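Local coordinates for protein rhodopsin (Rubrobacter xylanophilus, PDB 6KFQ) that binds retinal in a seven-helix membrane bundle and acts as a thermostable microbial rhodopsin that pumps protons, probably in response to light, at residues W5-I8 with G9-G12; G115-A118 with G119-N123; I129-I132 with I133-A137; A191-L194 with S195-V198. All coordinates share one frame; numbering follows the deposited sequence.

Interaction 1: W5-I8 with G9-G12; sequences WLWI and GFVG. With MPG ([(Z)-octadec-9-enyl] (2R)-2,3-bis(oxidanyl)propanoate), chain Q.
Trp7 and Phe10 meet on the flank of helix 2-23 beside helix 32-53, in a local contact three residues apart within the first transmembrane helix of the bundle. Their side chains lie side by side and point the same way. The touch is made at the edge of the indole, where Trp7 CZ3 comes 3.9 Å from Phe10 CD2; the two ring planes stand at 79° with centroids 5.9 Å apart, an oblique aromatic pair. Phe10 CG stands opposite its backbone N (chi1 170°), which sets the ring on the Trp7 side. Both rings also rest on Leu50 of helix 32-53. Beneath them the backbone runs in regular i to i+4 bonds: Gly9 N reaches Trp5 O at 2.9 Å, and Gly12 N donates to Ile8 O at 2.8 Å. Trp5 serves another neighbour, helix 194-218, where Phe199 meets it edge to face. Its six-membered ring also touches the octadecenyl chain of a bound MPG, Trp5 CH2 lying 3.5 Å from C16. Aromatic residues near the end of a transmembrane helix are common in membrane proteins, and here they sit in a seven-helix bundle.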
loop_
_atom_site.group_PDB
_atom_site.type_symbol
_atom_site.label_atom_id
_atom_site.label_comp_id
_atom_site.label_asym_id
_atom_site.label_seq_id
_atom_site.Cartn_x
_atom_site.Cartn_y
_atom_site.Cartn_z
ATOM N N TRP A 5 -12.657 -8.969 11.401
ATOM C CA TRP A 5 -11.492 -8.716 10.556
ATOM C C TRP A 5 -10.989 -7.288 10.701
ATOM O O TRP A 5 -9.784 -7.042 10.574
ATOM C CB TRP A 5 -11.826 -9.028 9.096
ATOM C CG TRP A 5 -12.610 -10.301 8.937
ATOM C CD1 TRP A 5 -13.790 -10.463 8.263
ATOM C CD2 TRP A 5 -12.274 -11.588 9.469
ATOM N NE1 TRP A 5 -14.202 -11.768 8.341
ATOM C CE2 TRP A 5 -13.295 -12.480 9.079
ATOM C CE3 TRP A 5 -11.216 -12.074 10.243
ATOM C CZ2 TRP A 5 -13.286 -13.825 9.437
ATOM C CZ3 TRP A 5 -11.209 -13.415 10.593
ATOM C CH2 TRP A 5 -12.238 -14.269 10.195
ATOM N N LEU A 6 -11.881 -6.334 10.970
ATOM C CA LEU A 6 -11.434 -4.956 11.159
ATOM C C LEU A 6 -10.647 -4.803 12.458
ATOM O O LEU A 6 -9.684 -4.031 12.524
ATOM C CB LEU A 6 -12.636 -4.012 11.135
ATOM C CG LEU A 6 -13.379 -3.967 9.788
ATOM C CD1 LEU A 6 -14.709 -3.229 9.935
ATOM C CD2 LEU A 6 -12.510 -3.321 8.701
ATOM N N TRP A 7 -11.040 -5.525 13.505
ATOM C CA TRP A 7 -10.291 -5.433 14.761
ATOM C C TRP A 7 -8.933 -6.111 14.645
ATOM O O TRP A 7 -7.933 -5.612 15.178
ATOM C CB TRP A 7 -11.096 -6.045 15.905
ATOM C CG TRP A 7 -12.083 -5.098 16.493
ATOM C CD1 TRP A 7 -13.445 -5.224 16.488
ATOM C CD2 TRP A 7 -11.795 -3.871 17.180
ATOM N NE1 TRP A 7 -14.018 -4.152 17.127
ATOM C CE2 TRP A 7 -13.032 -3.307 17.561
ATOM C CE3 TRP A 7 -10.618 -3.191 17.497
ATOM C CZ2 TRP A 7 -13.123 -2.103 18.254
ATOM C CZ3 TRP A 7 -10.707 -1.994 18.187
ATOM C CH2 TRP A 7 -11.954 -1.461 18.563
ATOM N N ILE A 8 -8.877 -7.249 13.950
ATOM C CA ILE A 8 -7.595 -7.890 13.684
ATOM C C ILE A 8 -6.709 -6.969 12.860
ATOM O O ILE A 8 -5.512 -6.827 13.134
ATOM C CB ILE A 8 -7.810 -9.241 12.979
ATOM C CG1 ILE A 8 -8.412 -10.272 13.937
ATOM C CG2 ILE A 8 -6.486 -9.748 12.378
ATOM C CD1 ILE A 8 -8.909 -11.506 13.201
ATOM N N GLY A 9 -7.276 -6.337 11.832
ATOM C CA GLY A 9 -6.505 -5.377 11.062
ATOM C C GLY A 9 -5.929 -4.275 11.928
ATOM O O GLY A 9 -4.749 -3.926 11.813
ATOM N N PHE A 10 -6.749 -3.724 12.822
ATOM C CA PHE A 10 -6.270 -2.687 13.730
ATOM C C PHE A 10 -5.097 -3.179 14.570
ATOM O O PHE A 10 -4.033 -2.550 14.603
ATOM C CB PHE A 10 -7.400 -2.221 14.647
ATOM C CG PHE A 10 -6.924 -1.333 15.761
ATOM C CD1 PHE A 10 -6.377 -0.087 15.478
ATOM C CD2 PHE A 10 -7.000 -1.744 17.078
ATOM C CE1 PHE A 10 -5.931 0.737 16.500
ATOM C CE2 PHE A 10 -6.557 -0.924 18.108
ATOM C CZ PHE A 10 -6.016 0.313 17.818
ATOM N N VAL A 11 -5.284 -4.289 15.284
ATOM C CA VAL A 11 -4.236 -4.767 16.179
ATOM C C VAL A 11 -2.980 -5.127 15.393
ATOM O O VAL A 11 -1.859 -4.799 15.800
ATOM C CB VAL A 11 -4.764 -5.946 17.020
ATOM C CG1 VAL A 11 -3.646 -6.538 17.869
ATOM C CG2 VAL A 11 -5.909 -5.474 17.905
ATOM N N GLY A 12 -3.142 -5.767 14.238
ATOM C CA GLY A 12 -1.981 -6.091 13.422
ATOM C C GLY A 12 -1.192 -4.861 13.006
ATOM O O GLY A 12 0.039 -4.842 13.080
HETATM C C7 MPG Q . -21.524 -13.115 8.821
HETATM C C8 MPG Q . -20.947 -13.887 7.674
HETATM C C9 MPG Q . -19.728 -14.686 8.027
HETATM C C10 MPG Q . -18.565 -14.604 7.425
HETATM C C11 MPG Q . -17.352 -15.445 7.683
HETATM C C12 MPG Q . -16.174 -15.063 6.833
HETATM C C13 MPG Q . -14.965 -15.968 7.000
HETATM C C14 MPG Q . -13.773 -15.576 6.160
HETATM C C15 MPG Q . -12.598 -16.528 6.250
HETATM C C16 MPG Q . -11.944 -16.606 7.606
HETATM C C17 MPG Q . -10.756 -17.535 7.673
HETATM C C18 MPG Q . -9.993 -17.482 8.974
#

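Interaction 2: G115-A118 with G119-N123; sequences GLWA and GATVN. With MPG ([(Z)-octadec-9-enyl] (2R)-2,3-bis(oxidanyl)propanoate), chain B.
Thr121 turns its hydroxyl back on the carbonyl of Trp117, four residues earlier, where helix 98-120 gives way to a short loop. The hydrogen bonds come first. Thr121 OG1 donates to Trp117 O from above the carbonyl plane, at an unusually short 2.5 Å; OG1 is brought there by lying beside its own backbone N (chi1 -63°). Thr121 N bonds instead to Ala118 O at 3.2 Å, a three-residue step that follows the regular bonds from Gly119 N to Gly115 O and from Ala120 N to Leu116 O, the latter at 2.9 Å. With a valine at this position, Trp117 O is likely to lose its hydroxyl partner. The van der Waals contacts gather round the indole: Trp117 CD1 lies 3.4 Å from Thr121 OG1, while Trp117 CZ2 approaches O4 of the MPG lipid at 3.2 Å. Thr121 CG2 touches the same headgroup, 3.9 Å from CXD, and Asn123 CB borders it too. Asn123 caps the next helix, its OD1 accepting from Gly126 N. The whole is a helix end followed by an N-cap, in the short connection between helices 98-120 and 124-153, here bordering a lipid headgroup site.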
loop_
_atom_site.group_PDB
_atom_site.type_symbol
_atom_site.label_atom_id
_atom_site.label_comp_id
_atom_site.label_asym_id
_atom_site.label_seq_id
_atom_site.Cartn_x
_atom_site.Cartn_y
_atom_site.Cartn_z
ATOM N N GLY A 115 -10.564 4.697 -7.893
ATOM C CA GLY A 115 -11.168 3.500 -7.333
ATOM C C GLY A 115 -12.179 3.830 -6.252
ATOM O O GLY A 115 -13.229 3.183 -6.145
ATOM N N LEU A 116 -11.875 4.836 -5.430
ATOM C CA LEU A 116 -12.841 5.321 -4.451
ATOM C C LEU A 116 -14.077 5.873 -5.143
ATOM O O LEU A 116 -15.215 5.602 -4.732
ATOM C CB LEU A 116 -12.193 6.388 -3.569
ATOM C CG LEU A 116 -13.143 7.177 -2.664
ATOM C CD1 LEU A 116 -13.852 6.257 -1.682
ATOM C CD2 LEU A 116 -12.377 8.263 -1.927
ATOM N N TRP A 117 -13.863 6.655 -6.206
ATOM C CA TRP A 117 -14.966 7.194 -6.992
ATOM C C TRP A 117 -15.803 6.075 -7.598
ATOM O O TRP A 117 -17.038 6.125 -7.562
ATOM C CB TRP A 117 -14.401 8.108 -8.079
ATOM C CG TRP A 117 -15.416 8.834 -8.874
ATOM C CD1 TRP A 117 -16.750 8.939 -8.620
ATOM C CD2 TRP A 117 -15.175 9.579 -10.074
ATOM N NE1 TRP A 117 -17.357 9.702 -9.592
ATOM C CE2 TRP A 117 -16.406 10.104 -10.494
ATOM C CE3 TRP A 117 -14.030 9.848 -10.832
ATOM C CZ2 TRP A 117 -16.534 10.888 -11.645
ATOM C CZ3 TRP A 117 -14.159 10.628 -11.978
ATOM C CH2 TRP A 117 -15.401 11.136 -12.369
ATOM N N ALA A 118 -15.147 5.047 -8.139
ATOM C CA ALA A 118 -15.869 3.891 -8.659
ATOM C C ALA A 118 -16.667 3.203 -7.558
ATOM O O ALA A 118 -17.827 2.835 -7.762
ATOM C CB ALA A 118 -14.891 2.908 -9.303
ATOM N N GLY A 119 -16.063 3.025 -6.380
ATOM C CA GLY A 119 -16.766 2.349 -5.298
ATOM C C GLY A 119 -17.985 3.114 -4.816
ATOM O O GLY A 119 -19.021 2.519 -4.499
ATOM N N ALA A 120 -17.878 4.444 -4.751
ATOM C CA ALA A 120 -18.977 5.296 -4.308
ATOM C C ALA A 120 -20.053 5.490 -5.366
ATOM O O ALA A 120 -21.133 6.001 -5.044
ATOM C CB ALA A 120 -18.434 6.663 -3.881
ATOM N N THR A 121 -19.803 5.089 -6.606
ATOM C CA THR A 121 -20.729 5.347 -7.702
ATOM C C THR A 121 -21.806 4.272 -7.735
ATOM O O THR A 121 -21.502 3.073 -7.750
ATOM C CB THR A 121 -19.981 5.404 -9.037
ATOM O OG1 THR A 121 -19.057 6.494 -9.010
ATOM C CG2 THR A 121 -20.947 5.612 -10.203
ATOM N N VAL A 122 -23.067 4.705 -7.735
ATOM C CA VAL A 122 -24.179 3.761 -7.780
ATOM C C VAL A 122 -24.458 3.329 -9.215
ATOM O O VAL A 122 -24.744 2.154 -9.476
ATOM C CB VAL A 122 -25.423 4.377 -7.111
ATOM C CG1 VAL A 122 -26.662 3.548 -7.397
ATOM C CG2 VAL A 122 -25.205 4.502 -5.614
ATOM N N ASN A 123 -24.374 4.266 -10.161
ATOM C CA ASN A 123 -24.573 3.955 -11.570
ATOM C C ASN A 123 -23.599 2.872 -12.020
ATOM O O ASN A 123 -22.378 3.045 -11.933
ATOM C CB ASN A 123 -24.392 5.220 -12.406
ATOM C CG ASN A 123 -24.743 5.009 -13.859
ATOM O OD1 ASN A 123 -24.017 4.336 -14.591
ATOM N ND2 ASN A 123 -25.866 5.583 -14.289
HETATM C C2 MPG B . -17.580 8.759 -15.688
HETATM C C3 MPG B . -16.155 9.184 -15.976
HETATM C C4 MPG B . -15.518 8.432 -17.122
HETATM C C5 MPG B . -15.774 9.018 -18.491
HETATM C C6 MPG B . -14.843 10.148 -18.874
HETATM C C7 MPG B . -13.410 9.709 -19.150
HETATM C C8 MPG B . -12.494 10.809 -19.600
HETATM C C9 MPG B . -11.141 10.318 -20.021
HETATM C C10 MPG B . -9.967 10.678 -19.556
HETATM C C11 MPG B . -8.668 10.089 -20.015
HETATM C C12 MPG B . -7.672 11.088 -20.528
HETATM C C13 MPG B . -6.773 11.704 -19.467
HETATM C C14 MPG B . -5.690 12.595 -20.030
HETATM C C15 MPG B . -4.651 13.053 -19.028
HETATM C C16 MPG B . -3.549 13.891 -19.636
HETATM C C17 MPG B . -2.463 14.357 -18.703
HETATM C C18 MPG B . -1.419 15.225 -19.371
HETATM O O1 MPG B . -19.392 8.715 -14.093
HETATM C C1 MPG B . -18.109 9.312 -14.391
HETATM C CXD MPG B . -21.361 8.461 -12.788
HETATM O O2 MPG B . -21.640 7.544 -13.832
HETATM C C21 MPG B . -22.419 9.551 -12.708
HETATM O O3 MPG B . -23.693 8.964 -12.495
HETATM O O4 MPG B . -19.485 9.773 -12.108
HETATM C CX3 MPG B . -19.974 9.066 -12.950
#

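Interaction 3: I129-I132 with I133-A137; sequences ILFI and ISTAA. With RET (retinal), chain R; MPG ([(Z)-octadec-9-enyl] (2R)-2,3-bis(oxidanyl)propanoate), chain B.
Ile133 opens segment 133-137 by crossing Ile129 obliquely on the preceding turn of helix 124-153. Its CD1 meets Ile129 CG1 and Leu130 CD2, each at 4.2 Å, and the same methyl touches C4 of the MPG chain at 3.8 Å, forming an apolar strip against lipid. Next comes Ser134, on the retinal side: its OG, opposite the backbone N (chi1 -177°), lies 3.1 Å from C3 of the retinal ring, while its hydrogen bond is to Met111 O. Thr135 returns to Phe131 twice. Thr135 N and Thr135 OG1 both donate to Phe131 O at 2.9 Å, arriving from opposite faces of the carbonyl plane, and OG1 also sits over one face of the phenyl ring, nearest its rim at CE2. Phe131 in turn brings CD1 within 3.6 Å of retinal C3; a serine in its place would probably open a gap beside the retinal ring and strip Thr135 OG1 of the aromatic face below it. Ala136 closes the turn, its N bonded to Ile132 O at 2.8 Å. Placed between its neighbours, the segment packs Leu130 and Ser134 against helix 98-120, while Phe131 stacks on Trp182 and touches Pro179 and Leu183 of helix 158-184.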
loop_
_atom_site.group_PDB
_atom_site.type_symbol
_atom_site.label_atom_id
_atom_site.label_comp_id
_atom_site.label_asym_id
_atom_site.label_seq_id
_atom_site.Cartn_x
_atom_site.Cartn_y
_atom_site.Cartn_z
ATOM N N ILE A 129 -16.539 2.069 -15.998
ATOM C CA ILE A 129 -15.552 2.909 -16.674
ATOM C C ILE A 129 -14.514 3.420 -15.677
ATOM O O ILE A 129 -13.323 3.508 -15.993
ATOM C CB ILE A 129 -16.239 4.063 -17.435
ATOM C CG1 ILE A 129 -15.219 4.824 -18.280
ATOM C CG2 ILE A 129 -16.933 5.021 -16.490
ATOM C CD1 ILE A 129 -14.693 4.031 -19.456
ATOM N N LEU A 130 -14.946 3.749 -14.459
ATOM C CA LEU A 130 -14.000 4.231 -13.455
ATOM C C LEU A 130 -13.072 3.125 -12.972
ATOM O O LEU A 130 -11.906 3.390 -12.649
ATOM C CB LEU A 130 -14.752 4.839 -12.276
ATOM C CG LEU A 130 -15.484 6.128 -12.621
ATOM C CD1 LEU A 130 -16.402 6.565 -11.479
ATOM C CD2 LEU A 130 -14.475 7.196 -12.955
ATOM N N PHE A 131 -13.558 1.885 -12.916
ATOM C CA PHE A 131 -12.661 0.786 -12.578
ATOM C C PHE A 131 -11.612 0.603 -13.665
ATOM O O PHE A 131 -10.453 0.290 -13.378
ATOM C CB PHE A 131 -13.462 -0.501 -12.358
ATOM C CG PHE A 131 -12.608 -1.708 -12.099
ATOM C CD1 PHE A 131 -12.226 -2.039 -10.801
ATOM C CD2 PHE A 131 -12.167 -2.501 -13.148
ATOM C CE1 PHE A 131 -11.425 -3.133 -10.560
ATOM C CE2 PHE A 131 -11.358 -3.599 -12.921
ATOM C CZ PHE A 131 -10.986 -3.917 -11.615
ATOM N N ILE A 132 -11.996 0.797 -14.923
ATOM C CA ILE A 132 -11.026 0.661 -16.002
ATOM C C ILE A 132 -9.981 1.763 -15.921
ATOM O O ILE A 132 -8.779 1.510 -16.071
ATOM C CB ILE A 132 -11.734 0.659 -17.366
ATOM C CG1 ILE A 132 -12.753 -0.469 -17.404
ATOM C CG2 ILE A 132 -10.717 0.482 -18.485
ATOM C CD1 ILE A 132 -12.149 -1.812 -17.177
ATOM N N ILE A 133 -10.424 3.010 -15.714
ATOM C CA ILE A 133 -9.473 4.110 -15.569
ATOM C C ILE A 133 -8.512 3.830 -14.415
ATOM O O ILE A 133 -7.296 4.019 -14.534
ATOM C CB ILE A 133 -10.223 5.443 -15.377
ATOM C CG1 ILE A 133 -11.058 5.761 -16.617
ATOM C CG2 ILE A 133 -9.245 6.571 -15.129
ATOM C CD1 ILE A 133 -12.091 6.847 -16.402
ATOM N N SER A 134 -9.039 3.345 -13.296
ATOM C CA SER A 134 -8.181 3.048 -12.148
ATOM C C SER A 134 -7.159 1.963 -12.490
ATOM O O SER A 134 -5.964 2.097 -12.195
ATOM C CB SER A 134 -9.044 2.639 -10.954
ATOM O OG SER A 134 -8.222 2.406 -9.817
ATOM N N THR A 135 -7.608 0.891 -13.140
ATOM C CA THR A 135 -6.692 -0.169 -13.546
ATOM C C THR A 135 -5.650 0.333 -14.545
ATOM O O THR A 135 -4.486 -0.090 -14.497
ATOM C CB THR A 135 -7.493 -1.333 -14.126
ATOM O OG1 THR A 135 -8.401 -1.807 -13.128
ATOM C CG2 THR A 135 -6.586 -2.471 -14.553
ATOM N N ALA A 136 -6.029 1.258 -15.426
ATOM C CA ALA A 136 -5.057 1.859 -16.338
ATOM C C ALA A 136 -3.937 2.547 -15.566
ATOM O O ALA A 136 -2.756 2.378 -15.885
ATOM C CB ALA A 136 -5.751 2.855 -17.270
ATOM N N ALA A 137 -4.296 3.350 -14.558
ATOM C CA ALA A 137 -3.278 3.994 -13.729
ATOM C C ALA A 137 -2.437 2.960 -12.999
ATOM O O ALA A 137 -1.218 3.111 -12.879
ATOM C CB ALA A 137 -3.928 4.943 -12.722
HETATM C C1 RET R . -8.708 -0.578 -6.618
HETATM C C2 RET R . -10.008 -0.619 -7.434
HETATM C C3 RET R . -9.898 -0.068 -8.840
HETATM C C4 RET R . -8.803 -0.767 -9.621
HETATM C C5 RET R . -7.539 -1.011 -8.826
HETATM C C6 RET R . -7.466 -0.841 -7.493
HETATM C C7 RET R . -6.210 -1.103 -6.805
HETATM C C8 RET R . -5.846 -0.887 -5.512
HETATM C C9 RET R . -4.590 -1.169 -4.854
HETATM C C10 RET R . -4.524 -1.047 -3.515
HETATM C C11 RET R . -3.389 -1.269 -2.667
HETATM C C12 RET R . -3.476 -1.071 -1.355
HETATM C C13 RET R . -2.426 -1.231 -0.377
HETATM C C14 RET R . -2.672 -0.868 0.904
HETATM C C15 RET R . -1.768 -0.909 2.018
HETATM C C16 RET R . -8.624 0.805 -5.957
HETATM C C17 RET R . -8.890 -1.646 -5.522
HETATM C C18 RET R . -6.349 -1.274 -9.708
HETATM C C19 RET R . -3.422 -1.609 -5.688
HETATM C C20 RET R . -1.099 -1.760 -0.843
HETATM C C2 MPG B . -17.580 8.759 -15.688
HETATM C C3 MPG B . -16.155 9.184 -15.976
HETATM C C4 MPG B . -15.518 8.432 -17.122
HETATM C C5 MPG B . -15.774 9.018 -18.491
HETATM C C6 MPG B . -14.843 10.148 -18.874
HETATM C C7 MPG B . -13.410 9.709 -19.150
HETATM C C8 MPG B . -12.494 10.809 -19.600
HETATM C C9 MPG B . -11.141 10.318 -20.021
HETATM C C10 MPG B . -9.967 10.678 -19.556
HETATM C C11 MPG B . -8.668 10.089 -20.015
HETATM C C12 MPG B . -7.672 11.088 -20.528
HETATM C C13 MPG B . -6.773 11.704 -19.467
HETATM C C14 MPG B . -5.690 12.595 -20.030
HETATM C C15 MPG B . -4.651 13.053 -19.028
HETATM C C16 MPG B . -3.549 13.891 -19.636
HETATM C C17 MPG B . -2.463 14.357 -18.703
HETATM C C18 MPG B . -1.419 15.225 -19.371
HETATM O O1 MPG B . -19.392 8.715 -14.093
HETATM C C1 MPG B . -18.109 9.312 -14.391
HETATM C CXD MPG B . -21.361 8.461 -12.788
HETATM O O2 MPG B . -21.640 7.544 -13.832
HETATM C C21 MPG B . -22.419 9.551 -12.708
HETATM O O3 MPG B . -23.693 8.964 -12.495
HETATM O O4 MPG B . -19.485 9.773 -12.108
HETATM C CX3 MPG B . -19.974 9.066 -12.950
#

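Interaction 4: A191-L194 with S195-V198; sequences AVSL and SVEV. With MPG ([(Z)-octadec-9-enyl] (2R)-2,3-bis(oxidanyl)propanoate), chain Q.
From Val192 and Ser193, both in extended conformation, the chain turns into helix 194-218, and Glu197 N bonds to Ser193 O at 2.9 Å as the first turn closes. This is an N-cap: Ser193 stands just before the helix, and its hydroxyl accepts from Val196 N at 3.2 Å, with an N-H...O angle of 162°. The serine oxygen can do so because it sits between its own backbone N and carbonyl carbon (chi1 67°), folded over the helix end. In this way an amide of the first turn, which has no preceding turn to bond to, finds an acceptor in a side chain.

Apolar contacts lie beside the cap. Val192 crosses Val196 at about a right angle, Val192 CB touching Val196 CG1 at 3.7 Å, so the residue before the cap rests on the first turn; Val192 also packs on Ile184 of helix 158-184. Farther round, Leu194 CD1 meets Val198 CG2 at 3.9 Å and lies beside the carboxylate of Glu197, 3.7 Å from OE2. Glu197 is extended beyond CG, and its OE2 is hydrogen-bonded to Thr186 OG1, while Glu187 OE2 lies close to its OE1. Val198 faces helix 2-23, touching Glu2 and Leu6. Ser195 borders the lipid site, where its OG, also hydrogen-bonded to Trp5 NE1, lies 3.1 Å from C10 of the MPG chain.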
loop_
_atom_site.group_PDB
_atom_site.type_symbol
_atom_site.label_atom_id
_atom_site.label_comp_id
_atom_site.label_asym_id
_atom_site.label_seq_id
_atom_site.Cartn_x
_atom_site.Cartn_y
_atom_site.Cartn_z
ATOM N N ALA A 191 -19.658 -11.560 -5.735
ATOM C CA ALA A 191 -19.515 -13.012 -5.717
ATOM C C ALA A 191 -19.209 -13.521 -4.317
ATOM O O ALA A 191 -19.529 -14.672 -3.990
ATOM C CB ALA A 191 -18.416 -13.450 -6.685
ATOM N N VAL A 192 -18.594 -12.689 -3.482
ATOM C CA VAL A 192 -18.382 -13.026 -2.081
ATOM C C VAL A 192 -19.075 -11.975 -1.221
ATOM O O VAL A 192 -19.423 -10.883 -1.680
ATOM C CB VAL A 192 -16.887 -13.129 -1.714
ATOM C CG1 VAL A 192 -16.198 -14.171 -2.586
ATOM C CG2 VAL A 192 -16.202 -11.782 -1.842
ATOM N N SER A 193 -19.276 -12.326 0.044
ATOM C CA SER A 193 -19.935 -11.435 0.985
ATOM C C SER A 193 -19.005 -10.296 1.385
ATOM O O SER A 193 -17.785 -10.356 1.206
ATOM C CB SER A 193 -20.363 -12.205 2.236
ATOM O OG SER A 193 -19.218 -12.628 2.953
ATOM N N LEU A 194 -19.604 -9.240 1.942
ATOM C CA LEU A 194 -18.808 -8.139 2.482
ATOM C C LEU A 194 -17.842 -8.628 3.560
ATOM O O LEU A 194 -16.713 -8.137 3.667
ATOM C CB LEU A 194 -19.737 -7.058 3.042
ATOM C CG LEU A 194 -19.066 -5.904 3.787
ATOM C CD1 LEU A 194 -18.144 -5.120 2.862
ATOM C CD2 LEU A 194 -20.101 -4.993 4.425
ATOM N N SER A 195 -18.269 -9.588 4.377
ATOM C CA SER A 195 -17.359 -10.121 5.390
ATOM C C SER A 195 -16.132 -10.761 4.751
ATOM O O SER A 195 -15.006 -10.557 5.218
ATOM C CB SER A 195 -18.086 -11.128 6.278
ATOM O OG SER A 195 -17.138 -11.837 7.057
ATOM N N VAL A 196 -16.323 -11.530 3.678
ATOM C CA VAL A 196 -15.190 -12.138 2.985
ATOM C C VAL A 196 -14.304 -11.063 2.368
ATOM O O VAL A 196 -13.070 -11.115 2.465
ATOM C CB VAL A 196 -15.683 -13.140 1.927
ATOM C CG1 VAL A 196 -14.524 -13.614 1.059
ATOM C CG2 VAL A 196 -16.370 -14.315 2.591
ATOM N N GLU A 197 -14.923 -10.079 1.705
ATOM C CA GLU A 197 -14.162 -8.975 1.125
ATOM C C GLU A 197 -13.284 -8.290 2.169
ATOM O O GLU A 197 -12.108 -7.992 1.917
ATOM C CB GLU A 197 -15.113 -7.959 0.496
ATOM C CG GLU A 197 -14.423 -6.701 0.014
ATOM C CD GLU A 197 -15.398 -5.604 -0.363
ATOM O OE1 GLU A 197 -14.935 -4.464 -0.550
ATOM O OE2 GLU A 197 -16.618 -5.872 -0.450
ATOM N N VAL A 198 -13.852 -8.003 3.341
ATOM C CA VAL A 198 -13.089 -7.297 4.366
ATOM C C VAL A 198 -11.938 -8.164 4.863
ATOM O O VAL A 198 -10.823 -7.675 5.080
ATOM C CB VAL A 198 -14.023 -6.855 5.506
ATOM C CG1 VAL A 198 -13.229 -6.379 6.715
ATOM C CG2 VAL A 198 -14.938 -5.735 5.003
HETATM C C7 MPG Q . -21.524 -13.115 8.821
HETATM C C8 MPG Q . -20.947 -13.887 7.674
HETATM C C9 MPG Q . -19.728 -14.686 8.027
HETATM C C10 MPG Q . -18.565 -14.604 7.425
HETATM C C11 MPG Q . -17.352 -15.445 7.683
HETATM C C12 MPG Q . -16.174 -15.063 6.833
HETATM C C13 MPG Q . -14.965 -15.968 7.000
HETATM C C14 MPG Q . -13.773 -15.576 6.160
HETATM C C15 MPG Q . -12.598 -16.528 6.250
HETATM C C16 MPG Q . -11.944 -16.606 7.606
HETATM C C17 MPG Q . -10.756 -17.535 7.673
HETATM C C18 MPG Q . -9.993 -17.482 8.974
#

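Overall arrangement
Along the chain the four contacts follow one another without interleaving, from helix 2-23 through helices 98-120 and 124-153 to the start of helix 194-218. They form two pairs. Interactions 2 and 3, with centres 11 Å apart, join consecutive helices: Leu130 packs on Trp117 and Ala118, and both contacts border one lipid. Interactions 1 and 4, 16 Å apart between centres, bring the first and last transmembrane helices together through Trp5 with Ser195 and Leu6 with Val198, over a second shared lipid. Between the pairs, the centres of interactions 1 and 3 stand 29 Å apart. Contact with lipid is common to all four, whereas only interactions 2 and 3 also touch retinal.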